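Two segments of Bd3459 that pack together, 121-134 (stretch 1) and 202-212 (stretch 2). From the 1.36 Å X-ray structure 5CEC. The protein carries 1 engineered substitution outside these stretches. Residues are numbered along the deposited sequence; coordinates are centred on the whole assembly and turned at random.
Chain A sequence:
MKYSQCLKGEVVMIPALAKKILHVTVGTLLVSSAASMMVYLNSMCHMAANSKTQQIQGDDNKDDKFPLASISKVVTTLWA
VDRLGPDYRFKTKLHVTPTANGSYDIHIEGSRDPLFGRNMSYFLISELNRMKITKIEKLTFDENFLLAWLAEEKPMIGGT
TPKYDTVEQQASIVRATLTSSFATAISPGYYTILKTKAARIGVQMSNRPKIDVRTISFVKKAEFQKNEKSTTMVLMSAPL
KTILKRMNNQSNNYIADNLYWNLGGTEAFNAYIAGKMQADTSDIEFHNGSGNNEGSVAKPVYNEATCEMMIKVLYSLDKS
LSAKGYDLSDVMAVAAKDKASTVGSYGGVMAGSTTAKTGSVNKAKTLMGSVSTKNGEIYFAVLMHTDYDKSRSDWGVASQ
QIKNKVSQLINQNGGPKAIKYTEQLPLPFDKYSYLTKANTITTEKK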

# COMPACT_ATOMS: atom_id res chain seq x y z
N SER A 121 18.08 -6.91 -8.80
CA SER A 121 18.99 -7.02 -9.94
C SER A 121 20.22 -6.15 -9.71
O SER A 121 21.34 -6.60 -9.96
CB SER A 121 18.31 -6.63 -11.26
OG SER A 121 17.31 -7.57 -11.61
N TYR A 122 20.00 -4.93 -9.24
CA TYR A 122 21.13 -4.06 -8.90
C TYR A 122 22.03 -4.68 -7.85
O TYR A 122 23.25 -4.62 -7.96
CB TYR A 122 20.64 -2.70 -8.38
CG TYR A 122 20.00 -1.75 -9.39
CD1 TYR A 122 19.99 -2.00 -10.77
CD2 TYR A 122 19.39 -0.60 -8.93
CE1 TYR A 122 19.39 -1.12 -11.66
CE2 TYR A 122 18.80 0.29 -9.80
CZ TYR A 122 18.81 0.04 -11.15
OH TYR A 122 18.22 0.94 -11.98
N PHE A 123 21.43 -5.28 -6.84
CA PHE A 123 22.21 -5.98 -5.81
C PHE A 123 22.97 -7.15 -6.40
O PHE A 123 24.16 -7.34 -6.11
CB PHE A 123 21.33 -6.42 -4.66
CG PHE A 123 22.08 -7.08 -3.54
CD1 PHE A 123 22.95 -6.35 -2.71
CD2 PHE A 123 21.98 -8.43 -3.33
CE1 PHE A 123 23.67 -6.97 -1.70
CE2 PHE A 123 22.70 -9.05 -2.32
CZ PHE A 123 23.55 -8.32 -1.51
N LEU A 124 22.31 -7.93 -7.24
CA LEU A 124 22.99 -9.05 -7.86
C LEU A 124 24.19 -8.59 -8.70
O LEU A 124 25.26 -9.21 -8.67
CB LEU A 124 22.04 -9.90 -8.71
CG LEU A 124 22.65 -11.03 -9.54
CD1 LEU A 124 23.50 -11.94 -8.65
CD2 LEU A 124 21.60 -11.81 -10.27
N ILE A 125 23.99 -7.52 -9.47
CA ILE A 125 25.08 -7.00 -10.30
C ILE A 125 26.23 -6.49 -9.45
O ILE A 125 27.41 -6.77 -9.76
CB ILE A 125 24.57 -5.96 -11.31
CG1 ILE A 125 23.65 -6.64 -12.33
CG2 ILE A 125 25.72 -5.28 -12.03
CD1 ILE A 125 22.75 -5.70 -13.08
N SER A 126 25.91 -5.75 -8.39
CA SER A 126 26.92 -5.35 -7.41
C SER A 126 27.70 -6.58 -6.88
O SER A 126 28.94 -6.57 -6.81
CB SER A 126 26.27 -4.61 -6.25
OG SER A 126 27.19 -4.38 -5.21
N GLU A 127 26.98 -7.63 -6.55
CA GLU A 127 27.61 -8.85 -6.05
C GLU A 127 28.46 -9.54 -7.10
O GLU A 127 29.55 -10.02 -6.77
CB GLU A 127 26.55 -9.83 -5.54
CG GLU A 127 26.01 -9.41 -4.17
CD GLU A 127 27.10 -9.48 -3.13
OE1 GLU A 127 27.42 -10.60 -2.72
OE2 GLU A 127 27.75 -8.44 -2.82
N LEU A 128 27.98 -9.64 -8.33
CA LEU A 128 28.80 -10.21 -9.41
C LEU A 128 30.10 -9.43 -9.52
O LEU A 128 31.19 -10.03 -9.55
CB LEU A 128 28.03 -10.23 -10.74
CG LEU A 128 26.85 -11.21 -10.79
CD1 LEU A 128 26.00 -10.93 -12.01
CD2 LEU A 128 27.26 -12.65 -10.76
N ASN A 129 29.99 -8.09 -9.54
CA ASN A 129 31.19 -7.26 -9.59
C ASN A 129 32.13 -7.47 -8.40
O ASN A 129 33.35 -7.52 -8.56
CB ASN A 129 30.84 -5.78 -9.71
CG ASN A 129 30.30 -5.37 -11.08
OD1 ASN A 129 30.04 -4.18 -11.27
ND2 ASN A 129 30.15 -6.29 -12.02
N ARG A 130 31.55 -7.62 -7.20
CA ARG A 130 32.35 -7.91 -6.01
C ARG A 130 33.15 -9.20 -6.18
O ARG A 130 34.28 -9.28 -5.69
CB ARG A 130 31.46 -8.00 -4.77
CG ARG A 130 32.23 -8.08 -3.46
CD ARG A 130 31.35 -8.01 -2.23
NE ARG A 130 30.44 -9.16 -2.16
CZ ARG A 130 30.70 -10.35 -1.63
NH1 ARG A 130 31.91 -10.64 -1.10
NH2 ARG A 130 29.75 -11.29 -1.64
N MET A 131 32.57 -10.18 -6.90
CA MET A 131 33.21 -11.45 -7.23
C MET A 131 34.12 -11.40 -8.45
O MET A 131 34.61 -12.44 -8.88
CB MET A 131 32.14 -12.51 -7.49
CG MET A 131 31.20 -12.74 -6.36
SD MET A 131 30.60 -14.40 -6.55
CE MET A 131 31.98 -15.25 -5.78
N LYS A 132 34.35 -10.22 -9.01
CA LYS A 132 35.16 -10.05 -10.24
C LYS A 132 34.49 -10.69 -11.47
O LYS A 132 35.18 -11.12 -12.41
CB LYS A 132 36.64 -10.47 -10.02
CG LYS A 132 37.31 -9.63 -8.96
CD LYS A 132 37.34 -8.13 -9.29
CE LYS A 132 38.17 -7.31 -8.31
NZ LYS A 132 37.66 -7.41 -6.92
N ILE A 133 33.16 -10.75 -11.46
CA ILE A 133 32.39 -11.15 -12.63
C ILE A 133 31.87 -9.88 -13.27
O ILE A 133 31.03 -9.19 -12.70
CB ILE A 133 31.26 -12.12 -12.26
CG1 ILE A 133 31.83 -13.36 -11.58
CG2 ILE A 133 30.51 -12.49 -13.53
CD1 ILE A 133 30.80 -14.31 -11.03
N THR A 134 32.41 -9.54 -14.43
CA THR A 134 32.01 -8.35 -15.18
C THR A 134 31.50 -8.65 -16.58
O THR A 134 30.86 -7.79 -17.20
CB THR A 134 33.19 -7.36 -15.33
OG1 THR A 134 34.28 -8.02 -15.98
CG2 THR A 134 33.63 -6.86 -14.00
N GLY A 202 22.94 -1.92 6.78
CA GLY A 202 24.21 -2.60 6.94
C GLY A 202 24.70 -3.41 5.76
O GLY A 202 25.49 -4.31 5.95
N VAL A 203 24.19 -3.15 4.56
CA VAL A 203 24.56 -3.88 3.36
C VAL A 203 25.47 -3.02 2.48
O VAL A 203 25.14 -1.86 2.17
CB VAL A 203 23.31 -4.29 2.55
CG1 VAL A 203 23.69 -4.94 1.21
CG2 VAL A 203 22.43 -5.24 3.37
N GLN A 204 26.59 -3.61 2.06
CA GLN A 204 27.56 -2.99 1.18
C GLN A 204 27.21 -3.23 -0.28
O GLN A 204 26.78 -4.32 -0.65
CB GLN A 204 28.94 -3.58 1.49
CG GLN A 204 30.09 -3.11 0.64
CD GLN A 204 31.31 -3.99 0.85
OE1 GLN A 204 31.77 -4.15 1.98
NE2 GLN A 204 31.80 -4.59 -0.23
N MET A 205 27.38 -2.19 -1.09
CA MET A 205 27.16 -2.26 -2.54
C MET A 205 28.30 -1.56 -3.27
O MET A 205 28.93 -0.64 -2.73
CB MET A 205 25.79 -1.68 -2.91
CG MET A 205 24.63 -2.47 -2.34
SD MET A 205 23.03 -1.86 -2.88
CE MET A 205 23.02 -2.33 -4.59
N SER A 206 28.51 -1.98 -4.51
CA SER A 206 29.56 -1.43 -5.34
C SER A 206 29.25 0.03 -5.72
O SER A 206 28.10 0.43 -5.80
CB SER A 206 29.76 -2.31 -6.58
OG SER A 206 28.71 -2.17 -7.49
N ASN A 207 30.30 0.83 -5.89
CA ASN A 207 30.11 2.21 -6.31
C ASN A 207 29.75 2.36 -7.80
O ASN A 207 29.05 3.30 -8.16
CB ASN A 207 31.34 3.06 -5.95
CG ASN A 207 31.61 3.09 -4.44
OD1 ASN A 207 30.70 3.31 -3.64
ND2 ASN A 207 32.88 2.87 -4.05
N ARG A 208 30.22 1.46 -8.65
CA ARG A 208 30.14 1.60 -10.12
C ARG A 208 29.74 0.27 -10.74
O ARG A 208 30.52 -0.33 -11.47
CB ARG A 208 31.51 2.00 -10.70
CG ARG A 208 32.04 3.35 -10.31
CD ARG A 208 31.84 4.39 -11.42
NE ARG A 208 32.28 5.71 -10.99
CZ ARG A 208 31.63 6.50 -10.14
NH1 ARG A 208 30.47 6.14 -9.59
NH2 ARG A 208 32.14 7.69 -9.82
N PRO A 209 28.53 -0.20 -10.46
CA PRO A 209 28.13 -1.50 -10.96
C PRO A 209 28.01 -1.55 -12.48
O PRO A 209 27.41 -0.66 -13.09
CB PRO A 209 26.75 -1.66 -10.33
CG PRO A 209 26.23 -0.27 -10.28
CD PRO A 209 27.42 0.51 -9.83
N LYS A 210 28.54 -2.61 -13.09
CA LYS A 210 28.44 -2.77 -14.54
C LYS A 210 28.65 -4.23 -14.92
O LYS A 210 29.56 -4.87 -14.41
CB LYS A 210 29.46 -1.88 -15.28
CG LYS A 210 29.31 -1.87 -16.80
CD LYS A 210 30.20 -0.81 -17.46
CE LYS A 210 30.00 -0.79 -18.96
NZ LYS A 210 30.84 0.25 -19.63
N ILE A 211 27.81 -4.73 -15.82
CA ILE A 211 27.93 -6.09 -16.34
C ILE A 211 27.79 -6.04 -17.87
O ILE A 211 27.08 -5.19 -18.39
CB ILE A 211 26.83 -6.98 -15.66
CG1 ILE A 211 27.10 -8.46 -15.81
CG2 ILE A 211 25.44 -6.69 -16.16
CD1 ILE A 211 28.18 -8.96 -14.88
N ASP A 212 28.47 -6.94 -18.58
CA ASP A 212 28.27 -7.13 -20.01
C ASP A 212 27.79 -8.54 -20.20
O ASP A 212 28.39 -9.46 -19.68
CB ASP A 212 29.59 -6.89 -20.77
CG ASP A 212 29.62 -5.56 -21.48
OD1 ASP A 212 29.10 -5.50 -22.62
OD2 ASP A 212 30.15 -4.59 -20.89
O HOH W 1 27.28 -5.82 -3.02

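The strongest link between the helix of stretch 1 and the extended second stretch is the carboxamide of Asn-129, which reads both backbone polar groups of Lys-210. Lys-210 N donates to Asn-129 OD1 (2.8 Å, N-H...acceptor angle 164°), and Asn-129 ND2 donates to Lys-210 O (2.8 Å, 155°). The two bonds together fix the amide orientation: exchanging OD1 and ND2 would set donor against donor and acceptor against acceptor. Asn-129 ND2 also donates to Ile-133 O (3.1 Å, 146°), tying the turn after the helix to this site.

One helical turn earlier, Ser-126 OG accepts from Ser-206 N (2.8 Å, 161°), where the CA atoms of Ser-126 and Ser-206 come within 5.2 Å. Ser-126 OG also donates to water 1 at 2.6 Å. That water in turn donates to Glu-127 OE2 (2.7 Å) and Gln-204 O (2.8 Å), so it bridges the stretches. Glu-127 is also bound by Arg-130, whose NH2 lies 2.7 Å from Glu-127 OE1 in a salt bridge and whose NE donates to Glu-127 OE2 at 2.9 Å.

Beyond the helix the hydrogen bond between the stretches joins backbone to backbone. Asp-212 N donates to Thr-134 O (2.9 Å, 152°), and Ile-211 CA approaches the same oxygen at 3.5 Å in a CA-H...O contact.

Apolar packing fills in around these bonds. Ile-211, with the largest covered area of any residue here, places CD1 4.1 Å from Leu-128 CD1 and 4.4 Å from Ile-133 CG2, while its CB lies 4.2 Å from Ile-125 CG2. Ile-125 CG2 also meets Pro-209 CB at 4.1 Å. Farther up the helix, Phe-123 CE1 lies 3.5 Å from Val-203 CG1, and Met-205 CG meets the ring's edge, 4.2 Å from Phe-123 CD1.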